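Local atomic coordinates of multicopper oxidase (Arthrobacter sp. FB24, PDB entry 3GDC), a protein that probably couples one-electron oxidation of phenol-like substrates to the reduction of dioxygen to water at copper centres, as laccases do. Residues A[218-226]-A[260-271]; A[226-234]-A[252-260]. All coordinates share one frame; numbering follows the deposited sequence.

Contact 1 (A[218-226]-A[260-271]); sequences INSFHIHGN and FPYPGKFMFHAH. With CU (copper (II) ion), chain G; CU (copper (II) ion), chain J.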
loop_
_atom_site.group_PDB
_atom_site.type_symbol
_atom_site.label_atom_id
_atom_site.label_comp_id
_atom_site.label_asym_id
_atom_site.label_seq_id
_atom_site.Cartn_x
_atom_site.Cartn_y
_atom_site.Cartn_z
ATOM N N ILE A 218 5.644 -4.580 -3.408
ATOM C CA ILE A 218 4.634 -4.848 -2.383
ATOM C C ILE A 218 4.295 -6.332 -2.287
ATOM O O ILE A 218 4.320 -7.063 -3.286
ATOM C CB ILE A 218 3.358 -3.960 -2.569
ATOM C CG1 ILE A 218 2.473 -3.967 -1.311
ATOM C CG2 ILE A 218 2.565 -4.377 -3.813
ATOM C CD1 ILE A 218 1.641 -2.699 -1.112
ATOM N N ASN A 219 4.010 -6.766 -1.065
ATOM C CA ASN A 219 3.574 -8.132 -0.820
ATOM C C ASN A 219 2.200 -8.066 -0.178
ATOM O O ASN A 219 1.774 -7.003 0.276
ATOM C CB ASN A 219 4.576 -8.880 0.071
ATOM C CG ASN A 219 4.619 -10.379 -0.216
ATOM O OD1 ASN A 219 3.649 -10.966 -0.725
ATOM N ND2 ASN A 219 5.754 -11.006 0.107
ATOM N N SER A 220 1.473 -9.180 -0.179
ATOM C CA SER A 220 0.197 -9.218 0.515
ATOM C C SER A 220 -0.027 -10.567 1.181
ATOM O O SER A 220 0.785 -11.494 1.037
ATOM C CB SER A 220 -0.962 -8.845 -0.422
ATOM O OG SER A 220 -1.108 -9.793 -1.460
ATOM N N PHE A 221 -1.120 -10.649 1.930
ATOM C CA PHE A 221 -1.457 -11.812 2.747
ATOM C C PHE A 221 -2.959 -11.927 2.794
ATOM O O PHE A 221 -3.639 -10.978 3.194
ATOM C CB PHE A 221 -0.922 -11.629 4.178
ATOM C CG PHE A 221 -1.258 -12.759 5.117
ATOM C CD1 PHE A 221 -0.302 -13.718 5.444
ATOM C CD2 PHE A 221 -2.523 -12.844 5.707
ATOM C CE1 PHE A 221 -0.608 -14.767 6.329
ATOM C CE2 PHE A 221 -2.837 -13.894 6.580
ATOM C CZ PHE A 221 -1.880 -14.849 6.892
ATOM N N HIS A 222 -3.477 -13.096 2.429
ATOM C CA HIS A 222 -4.914 -13.345 2.486
ATOM C C HIS A 222 -5.169 -14.716 3.075
ATOM O O HIS A 222 -4.454 -15.655 2.759
ATOM C CB HIS A 222 -5.532 -13.269 1.077
ATOM C CG HIS A 222 -6.959 -13.725 1.019
ATOM N ND1 HIS A 222 -7.964 -13.120 1.744
ATOM C CD2 HIS A 222 -7.549 -14.732 0.333
ATOM C CE1 HIS A 222 -9.111 -13.732 1.509
ATOM N NE2 HIS A 222 -8.887 -14.712 0.653
ATOM N N ILE A 223 -6.191 -14.822 3.922
ATOM C CA ILE A 223 -6.614 -16.102 4.484
ATOM C C ILE A 223 -8.052 -16.425 4.038
ATOM O O ILE A 223 -8.949 -15.591 4.171
ATOM C CB ILE A 223 -6.500 -16.104 6.034
ATOM C CG1 ILE A 223 -7.060 -17.386 6.637
ATOM C CG2 ILE A 223 -7.198 -14.879 6.648
ATOM C CD1 ILE A 223 -6.187 -18.562 6.457
ATOM N N HIS A 224 -8.256 -17.630 3.511
ATOM C CA HIS A 224 -9.589 -18.082 3.096
ATOM C C HIS A 224 -10.516 -18.298 4.274
ATOM O O HIS A 224 -10.116 -18.877 5.292
ATOM C CB HIS A 224 -9.489 -19.413 2.351
ATOM C CG HIS A 224 -8.978 -19.298 0.950
ATOM N ND1 HIS A 224 -9.351 -20.180 -0.043
ATOM C CD2 HIS A 224 -8.130 -18.413 0.370
ATOM C CE1 HIS A 224 -8.748 -19.853 -1.170
ATOM N NE2 HIS A 224 -8.002 -18.784 -0.947
ATOM N N GLY A 225 -11.761 -17.857 4.112
ATOM C CA GLY A 225 -12.848 -18.130 5.057
ATOM C C GLY A 225 -12.749 -17.479 6.424
ATOM O O GLY A 225 -13.517 -17.811 7.332
ATOM N N ASN A 226 -11.816 -16.541 6.574
ATOM C CA ASN A 226 -11.492 -16.002 7.886
ATOM C C ASN A 226 -11.165 -14.516 7.827
ATOM O O ASN A 226 -10.824 -13.992 6.766
ATOM C CB ASN A 226 -10.330 -16.796 8.490
ATOM C CG ASN A 226 -10.763 -18.169 8.973
ATOM O OD1 ASN A 226 -11.226 -18.319 10.099
ATOM N ND2 ASN A 226 -10.635 -19.171 8.112
ATOM N N PHE A 260 -10.281 -19.183 14.440
ATOM C CA PHE A 260 -10.897 -19.917 13.329
ATOM C C PHE A 260 -12.201 -20.565 13.807
ATOM O O PHE A 260 -12.165 -21.432 14.678
ATOM C CB PHE A 260 -9.957 -21.000 12.821
ATOM C CG PHE A 260 -8.752 -20.481 12.087
ATOM C CD1 PHE A 260 -8.743 -20.429 10.694
ATOM C CD2 PHE A 260 -7.610 -20.079 12.781
ATOM C CE1 PHE A 260 -7.622 -19.963 9.999
ATOM C CE2 PHE A 260 -6.481 -19.616 12.090
ATOM C CZ PHE A 260 -6.486 -19.559 10.705
ATOM N N PRO A 261 -13.351 -20.129 13.254
ATOM C CA PRO A 261 -14.647 -20.617 13.752
ATOM C C PRO A 261 -15.006 -22.038 13.311
ATOM O O PRO A 261 -15.859 -22.662 13.950
ATOM C CB PRO A 261 -15.646 -19.616 13.162
ATOM C CG PRO A 261 -15.003 -19.162 11.899
ATOM C CD PRO A 261 -13.519 -19.133 12.180
ATOM N N TYR A 262 -14.368 -22.542 12.254
ATOM C CA TYR A 262 -14.736 -23.831 11.660
ATOM C C TYR A 262 -13.528 -24.733 11.411
ATOM O O TYR A 262 -12.475 -24.249 11.011
ATOM C CB TYR A 262 -15.506 -23.617 10.341
ATOM C CG TYR A 262 -16.820 -22.899 10.513
ATOM C CD1 TYR A 262 -17.859 -23.482 11.243
ATOM C CD2 TYR A 262 -17.036 -21.633 9.952
ATOM C CE1 TYR A 262 -19.067 -22.838 11.419
ATOM C CE2 TYR A 262 -18.258 -20.973 10.119
ATOM C CZ TYR A 262 -19.270 -21.587 10.864
ATOM O OH TYR A 262 -20.489 -20.970 11.059
ATOM N N PRO A 263 -13.675 -26.055 11.647
ATOM C CA PRO A 263 -12.567 -26.974 11.389
ATOM C C PRO A 263 -12.357 -27.164 9.892
ATOM O O PRO A 263 -13.246 -26.823 9.106
ATOM C CB PRO A 263 -13.042 -28.280 12.037
ATOM C CG PRO A 263 -14.530 -28.203 11.964
ATOM C CD PRO A 263 -14.872 -26.759 12.149
ATOM N N GLY A 264 -11.195 -27.685 9.505
ATOM C CA GLY A 264 -10.897 -27.965 8.099
ATOM C C GLY A 264 -9.688 -27.227 7.556
ATOM O O GLY A 264 -8.946 -26.594 8.316
ATOM N N LYS A 265 -9.495 -27.316 6.239
ATOM C CA LYS A 265 -8.365 -26.695 5.548
ATOM C C LYS A 265 -8.732 -25.335 4.968
ATOM O O LYS A 265 -9.702 -25.215 4.207
ATOM C CB LYS A 265 -7.890 -27.585 4.401
ATOM C CG LYS A 265 -6.822 -28.590 4.745
ATOM C CD LYS A 265 -6.257 -29.153 3.454
ATOM C CE LYS A 265 -5.149 -30.153 3.700
ATOM N NZ LYS A 265 -4.443 -30.453 2.417
ATOM N N PHE A 266 -7.942 -24.318 5.315
ATOM C CA PHE A 266 -8.149 -22.960 4.823
ATOM C C PHE A 266 -6.867 -22.420 4.213
ATOM O O PHE A 266 -5.849 -22.286 4.900
ATOM C CB PHE A 266 -8.655 -22.066 5.955
ATOM C CG PHE A 266 -9.993 -22.489 6.484
ATOM C CD1 PHE A 266 -11.160 -22.021 5.890
ATOM C CD2 PHE A 266 -10.088 -23.395 7.539
ATOM C CE1 PHE A 266 -12.413 -22.414 6.358
ATOM C CE2 PHE A 266 -11.343 -23.814 8.019
ATOM C CZ PHE A 266 -12.508 -23.316 7.429
ATOM N N MET A 267 -6.910 -22.149 2.913
ATOM C CA MET A 267 -5.734 -21.649 2.202
ATOM C C MET A 267 -5.320 -20.258 2.705
ATOM O O MET A 267 -6.158 -19.448 3.110
ATOM C CB MET A 267 -5.998 -21.611 0.698
ATOM C CG MET A 267 -4.756 -21.431 -0.157
ATOM S SD MET A 267 -5.174 -21.507 -1.909
ATOM C CE MET A 267 -5.220 -23.274 -2.149
ATOM N N PHE A 268 -4.016 -20.012 2.719
ATOM C CA PHE A 268 -3.503 -18.658 2.912
ATOM C C PHE A 268 -2.388 -18.423 1.907
ATOM O O PHE A 268 -1.616 -19.343 1.591
ATOM C CB PHE A 268 -3.089 -18.377 4.368
ATOM C CG PHE A 268 -1.833 -19.074 4.810
ATOM C CD1 PHE A 268 -0.641 -18.356 4.966
ATOM C CD2 PHE A 268 -1.844 -20.432 5.108
ATOM C CE1 PHE A 268 0.536 -19.009 5.376
ATOM C CE2 PHE A 268 -0.691 -21.082 5.522
ATOM C CZ PHE A 268 0.507 -20.366 5.661
ATOM N N HIS A 269 -2.332 -17.207 1.363
ATOM C CA HIS A 269 -1.374 -16.911 0.297
ATOM C C HIS A 269 -1.316 -15.422 0.012
ATOM O O HIS A 269 -2.162 -14.655 0.477
ATOM C CB HIS A 269 -1.765 -17.655 -0.993
ATOM C CG HIS A 269 -3.162 -17.376 -1.445
ATOM N ND1 HIS A 269 -3.482 -16.325 -2.275
ATOM C CD2 HIS A 269 -4.327 -18.013 -1.177
ATOM C CE1 HIS A 269 -4.784 -16.329 -2.502
ATOM N NE2 HIS A 269 -5.318 -17.340 -1.840
ATOM N N ALA A 270 -0.327 -15.007 -0.769
ATOM C CA ALA A 270 -0.323 -13.647 -1.298
ATOM C C ALA A 270 -1.548 -13.474 -2.192
ATOM O O ALA A 270 -1.887 -14.379 -2.955
ATOM C CB ALA A 270 0.931 -13.407 -2.106
ATOM N N HIS A 271 -2.216 -12.331 -2.099
ATOM C CA HIS A 271 -3.291 -12.049 -3.045
ATOM C C HIS A 271 -2.730 -11.444 -4.341
ATOM O O HIS A 271 -3.473 -10.973 -5.202
ATOM C CB HIS A 271 -4.405 -11.196 -2.429
ATOM C CG HIS A 271 -5.757 -11.482 -3.010
ATOM N ND1 HIS A 271 -6.031 -11.322 -4.351
ATOM C CD2 HIS A 271 -6.897 -11.947 -2.446
ATOM C CE1 HIS A 271 -7.285 -11.664 -4.587
ATOM N NE2 HIS A 271 -7.835 -12.046 -3.448
HETATM CU CU CU G . -6.990 -18.059 -2.441
HETATM CU CU CU J . -9.640 -13.187 -3.285
HETATM O O HOH W 1 -12.436 -21.555 10.283
#
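Phe260 meets Asn226 at about a right angle, the amide plane and the ring 61° apart, with OD1 of Asn226 3.3 Å from CD1 of the phenyl ring. Phe266 backs the amide's other end: Asn226 ND2 stands over its face, toward the rim, and donates a 2.9 Å bond to a lone pair of His224 O, within a type II turn. Asparagine suits this place because its short amide can bond the backbone through ND2 while its ends touch both rings.

Met267 serves His224 twice. Its O takes a nearly straight 2.8 Å bond from His224 N, and its CB sits over the centre of the imidazole, 3.6 Å from the centroid; ND1 of that ring is held by Asp101 of the second subunit. On the face away from His222 and His269, Phe268 CB lies 3.7 Å from Ile223 CD1, and its ring passes obliquely by Phe221.

His269 pairs with His222 through two backbone bonds. Its CG lies between its own N and carbonyl carbon (chi1 55°), turning the ring to the copper face, and a 2.6 Å bond from ND1 to Ala270 O fixes its rotation. NE2 of His269 and NE2 of His224 bind the same copper, each at 1.9 Å, joined by His134 of the second subunit. Histidine suits the site, since one ring nitrogen can bind metal while the other is hydrogen-bonded. His271 N donates to Ser220 OG, while its ring turns an edge to the His222 face and its NE2 binds another copper with His93 and His132 of the second subunit. His222 and His91 of that subunit hold a third, as in a trinuclear laccase centre.

Within their five-stranded sheet, 218-223 lies between 264-269 and 245-249, and strand 281-287 flanks 264-269.

Contact 2 (A[226-234]-A[252-260]); sequences NFFHYYPTG and QRGILELRF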
loop_
_atom_site.group_PDB
_atom_site.type_symbol
_atom_site.label_atom_id
_atom_site.label_comp_id
_atom_site.label_asym_id
_atom_site.label_seq_id
_atom_site.Cartn_x
_atom_site.Cartn_y
_atom_site.Cartn_z
ATOM N N ASN A 226 -11.816 -16.541 6.574
ATOM C CA ASN A 226 -11.492 -16.002 7.886
ATOM C C ASN A 226 -11.165 -14.516 7.827
ATOM O O ASN A 226 -10.824 -13.992 6.766
ATOM C CB ASN A 226 -10.330 -16.796 8.490
ATOM C CG ASN A 226 -10.763 -18.169 8.973
ATOM O OD1 ASN A 226 -11.226 -18.319 10.099
ATOM N ND2 ASN A 226 -10.635 -19.171 8.112
ATOM N N PHE A 227 -11.294 -13.845 8.969
ATOM C CA PHE A 227 -10.989 -12.433 9.098
ATOM C C PHE A 227 -10.098 -12.263 10.320
ATOM O O PHE A 227 -10.168 -13.065 11.257
ATOM C CB PHE A 227 -12.270 -11.616 9.260
ATOM C CG PHE A 227 -12.916 -11.262 7.958
ATOM C CD1 PHE A 227 -13.533 -12.243 7.190
ATOM C CD2 PHE A 227 -12.885 -9.952 7.484
ATOM C CE1 PHE A 227 -14.113 -11.923 5.970
ATOM C CE2 PHE A 227 -13.469 -9.628 6.262
ATOM C CZ PHE A 227 -14.076 -10.619 5.514
ATOM N N PHE A 228 -9.233 -11.261 10.281
ATOM C CA PHE A 228 -8.315 -11.012 11.394
ATOM C C PHE A 228 -8.290 -9.536 11.743
ATOM O O PHE A 228 -8.578 -8.692 10.892
ATOM C CB PHE A 228 -6.898 -11.511 11.062
ATOM C CG PHE A 228 -6.371 -11.036 9.733
ATOM C CD1 PHE A 228 -5.746 -9.797 9.619
ATOM C CD2 PHE A 228 -6.476 -11.849 8.594
ATOM C CE1 PHE A 228 -5.257 -9.342 8.396
ATOM C CE2 PHE A 228 -5.980 -11.406 7.373
ATOM C CZ PHE A 228 -5.365 -10.150 7.278
ATOM N N HIS A 229 -7.950 -9.229 12.998
ATOM C CA HIS A 229 -7.618 -7.867 13.372
ATOM C C HIS A 229 -6.155 -7.642 13.071
ATOM O O HIS A 229 -5.329 -8.518 13.328
ATOM C CB HIS A 229 -7.908 -7.605 14.852
ATOM C CG HIS A 229 -9.363 -7.392 15.139
ATOM N ND1 HIS A 229 -10.187 -8.392 15.604
ATOM C CD2 HIS A 229 -10.146 -6.301 14.979
ATOM C CE1 HIS A 229 -11.414 -7.919 15.743
ATOM N NE2 HIS A 229 -11.416 -6.651 15.369
ATOM N N TYR A 230 -5.837 -6.494 12.491
ATOM C CA TYR A 230 -4.463 -6.208 12.118
ATOM C C TYR A 230 -3.899 -5.019 12.896
ATOM O O TYR A 230 -4.550 -3.976 13.013
ATOM C CB TYR A 230 -4.345 -5.968 10.610
ATOM C CG TYR A 230 -2.933 -5.744 10.148
ATOM C CD1 TYR A 230 -1.986 -6.771 10.203
ATOM C CD2 TYR A 230 -2.537 -4.512 9.647
ATOM C CE1 TYR A 230 -0.679 -6.565 9.772
ATOM C CE2 TYR A 230 -1.235 -4.302 9.210
ATOM C CZ TYR A 230 -0.317 -5.324 9.274
ATOM O OH TYR A 230 0.972 -5.110 8.855
ATOM N N TYR A 231 -2.690 -5.198 13.418
ATOM C CA TYR A 231 -2.002 -4.179 14.200
ATOM C C TYR A 231 -0.690 -3.839 13.516
ATOM O O TYR A 231 0.284 -4.572 13.687
ATOM C CB TYR A 231 -1.680 -4.693 15.610
ATOM C CG TYR A 231 -2.850 -5.172 16.423
ATOM C CD1 TYR A 231 -3.335 -4.407 17.480
ATOM C CD2 TYR A 231 -3.444 -6.406 16.173
ATOM C CE1 TYR A 231 -4.395 -4.843 18.239
ATOM C CE2 TYR A 231 -4.518 -6.863 16.940
ATOM C CZ TYR A 231 -4.983 -6.072 17.965
ATOM O OH TYR A 231 -6.028 -6.500 18.735
ATOM N N PRO A 232 -0.665 -2.750 12.721
ATOM C CA PRO A 232 0.522 -2.369 11.951
ATOM C C PRO A 232 1.718 -2.160 12.873
ATOM O O PRO A 232 1.606 -1.437 13.862
ATOM C CB PRO A 232 0.129 -1.039 11.294
ATOM C CG PRO A 232 -1.327 -0.921 11.432
ATOM C CD PRO A 232 -1.812 -1.852 12.488
ATOM N N THR A 233 2.834 -2.813 12.547
ATOM C CA THR A 233 4.081 -2.776 13.328
ATOM C C THR A 233 3.933 -3.335 14.764
ATOM O O THR A 233 4.907 -3.341 15.527
ATOM C CB THR A 233 4.727 -1.346 13.329
ATOM O OG1 THR A 233 4.490 -0.710 12.058
ATOM C CG2 THR A 233 6.253 -1.425 13.569
ATOM N N GLY A 234 2.727 -3.781 15.127
ATOM C CA GLY A 234 2.434 -4.268 16.474
ATOM C C GLY A 234 2.663 -3.268 17.610
ATOM O O GLY A 234 2.748 -3.657 18.780
ATOM N N GLN A 252 7.774 -3.235 6.117
ATOM C CA GLN A 252 6.529 -3.222 6.889
ATOM C C GLN A 252 6.238 -4.595 7.481
ATOM O O GLN A 252 6.661 -5.619 6.954
ATOM C CB GLN A 252 5.318 -2.710 6.082
ATOM C CG GLN A 252 5.372 -1.210 5.746
ATOM C CD GLN A 252 4.116 -0.692 5.052
ATOM O OE1 GLN A 252 3.554 0.339 5.440
ATOM N NE2 GLN A 252 3.669 -1.400 4.036
ATOM N N ARG A 253 5.514 -4.587 8.586
ATOM C CA ARG A 253 5.249 -5.789 9.365
ATOM C C ARG A 253 4.143 -5.459 10.346
ATOM O O ARG A 253 3.813 -4.286 10.538
ATOM C CB ARG A 253 6.518 -6.317 10.064
ATOM C CG ARG A 253 7.047 -5.472 11.234
ATOM C CD ARG A 253 7.804 -4.253 10.741
ATOM N NE ARG A 253 8.436 -3.518 11.842
ATOM C CZ ARG A 253 9.094 -2.371 11.705
ATOM N NH1 ARG A 253 9.238 -1.803 10.509
ATOM N NH2 ARG A 253 9.620 -1.785 12.778
ATOM N N GLY A 254 3.542 -6.481 10.939
ATOM C CA GLY A 254 2.442 -6.256 11.871
ATOM C C GLY A 254 1.979 -7.530 12.530
ATOM O O GLY A 254 2.524 -8.608 12.274
ATOM N N ILE A 255 0.973 -7.404 13.384
ATOM C CA ILE A 255 0.390 -8.551 14.048
ATOM C C ILE A 255 -1.007 -8.801 13.500
ATOM O O ILE A 255 -1.788 -7.855 13.348
ATOM C CB ILE A 255 0.312 -8.350 15.580
ATOM C CG1 ILE A 255 1.722 -8.128 16.138
ATOM C CG2 ILE A 255 -0.380 -9.542 16.237
ATOM C CD1 ILE A 255 1.765 -7.749 17.630
ATOM N N LEU A 256 -1.298 -10.066 13.191
ATOM C CA LEU A 256 -2.657 -10.484 12.861
ATOM C C LEU A 256 -3.191 -11.326 14.007
ATOM O O LEU A 256 -2.475 -12.185 14.533
ATOM C CB LEU A 256 -2.727 -11.319 11.577
ATOM C CG LEU A 256 -1.731 -11.349 10.415
ATOM C CD1 LEU A 256 -2.469 -11.704 9.133
ATOM C CD2 LEU A 256 -0.888 -10.101 10.218
ATOM N N GLU A 257 -4.444 -11.096 14.380
ATOM C CA GLU A 257 -5.096 -11.893 15.416
ATOM C C GLU A 257 -6.411 -12.448 14.904
ATOM O O GLU A 257 -7.234 -11.703 14.355
ATOM C CB GLU A 257 -5.347 -11.065 16.678
ATOM C CG GLU A 257 -4.078 -10.569 17.360
ATOM C CD GLU A 257 -4.331 -10.049 18.771
ATOM O OE1 GLU A 257 -5.503 -10.025 19.198
ATOM O OE2 GLU A 257 -3.346 -9.672 19.449
ATOM N N LEU A 258 -6.599 -13.752 15.063
ATOM C CA LEU A 258 -7.881 -14.354 14.722
ATOM C C LEU A 258 -8.219 -15.615 15.510
ATOM O O LEU A 258 -7.364 -16.209 16.153
ATOM C CB LEU A 258 -7.959 -14.624 13.216
ATOM C CG LEU A 258 -7.122 -15.742 12.599
ATOM C CD1 LEU A 258 -7.653 -15.972 11.193
ATOM C CD2 LEU A 258 -5.651 -15.381 12.543
ATOM N N ARG A 259 -9.495 -16.002 15.451
ATOM C CA ARG A 259 -9.961 -17.292 15.950
ATOM C C ARG A 259 -10.687 -17.964 14.788
ATOM O O ARG A 259 -11.598 -17.369 14.212
ATOM C CB ARG A 259 -10.931 -17.110 17.123
ATOM C CG ARG A 259 -10.383 -16.293 18.270
ATOM C CD ARG A 259 -11.450 -16.052 19.338
ATOM N NE ARG A 259 -10.907 -15.333 20.498
ATOM C CZ ARG A 259 -10.382 -15.918 21.575
ATOM N NH1 ARG A 259 -10.320 -17.244 21.669
ATOM N NH2 ARG A 259 -9.920 -15.168 22.573
ATOM N N PHE A 260 -10.281 -19.183 14.440
ATOM C CA PHE A 260 -10.897 -19.917 13.329
ATOM C C PHE A 260 -12.201 -20.565 13.807
ATOM O O PHE A 260 -12.165 -21.432 14.678
ATOM C CB PHE A 260 -9.957 -21.000 12.821
ATOM C CG PHE A 260 -8.752 -20.481 12.087
ATOM C CD1 PHE A 260 -8.743 -20.429 10.694
ATOM C CD2 PHE A 260 -7.610 -20.079 12.781
ATOM C CE1 PHE A 260 -7.622 -19.963 9.999
ATOM C CE2 PHE A 260 -6.481 -19.616 12.090
ATOM C CZ PHE A 260 -6.486 -19.559 10.705
HETATM O O HOH W 2 -11.171 -13.845 13.600
HETATM O O HOH W 3 -9.457 -11.148 16.055
HETATM O O HOH W 4 1.862 -2.706 8.526
HETATM O O HOH W 5 -8.027 -9.231 18.189
HETATM O O HOH W 6 4.474 -1.733 9.309
#
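Tyr231 O is gripped by two backbone donors arriving from opposite faces of its carbonyl plane: Ile255 N across the strands and Gly234 N, each at 2.9 Å. The second closes a type II turn whose last residue, Gly234, has a positive phi and lies against Ile255 CD1, a place suited to glycine.

Within the turn, Thr233 N donates a 2.7 Å bond to Arg253 O, and Thr233 CG2 rests over one face of the guanidinium, 3.5 Å from CZ. Arginine fits because its flat head offers a surface to the methyl while its N-H groups reach other partners: NE to Thr128 O, NH2 to His129, and NH1 to Gly251 O and, in a salt bridge, to Asp244 of the third subunit. Gly254 has no side chain to collide with the Tyr230 hydroxyl or Tyr231 O.

Leu256 splits its methyls between two rings. CD1 stands over the centre of the Phe228 face, 3.6 Å from the centroid, whereas CD2 meets the edge of Tyr230 at CD1, 3.5 Å away. The Tyr230 CG is swung opposite the residue's own N (chi1 -177°), carrying the ring diagonally past Gly254, where OH is hydrogen-bonded to Gln248.

On the other face, Tyr231 crosses Glu257 obliquely, ring and carboxylate planes 45° apart, with CE2 3.7 Å from CD; OE2 forms a salt bridge with Arg206. A water bridges His229 ND1 and Glu257 O.

One face carries His229, Tyr231, Glu257 and Ile255, the other Phe228, Tyr230 and Leu256, a largely two-sided antiparallel pair, as expected in the beta sandwich of a cupredoxin-like domain.

In the fold
The two contacts use successive strands of one path: 218-223 runs on to 228-232, and 253-258 returns to 264-269, so contact 2 is nested inside contact 1 and they share Asn226 and Phe260. They belong to different sheets of five and six strands, whose apolar faces meet where Phe221 CE2 packs 3.4 Å from Leu256 CD1 and Ile223 on Phe228. Contact 1 is almost wholly buried; contact 2 is mostly so, but has partly exposed residues on its outer face. Contact 1 turns its outer face, rich in histidine, to copper shared with the second subunit. Contact 2 instead has tyrosine, glutamate and ordered water on its outer face, with one end resting against the third subunit.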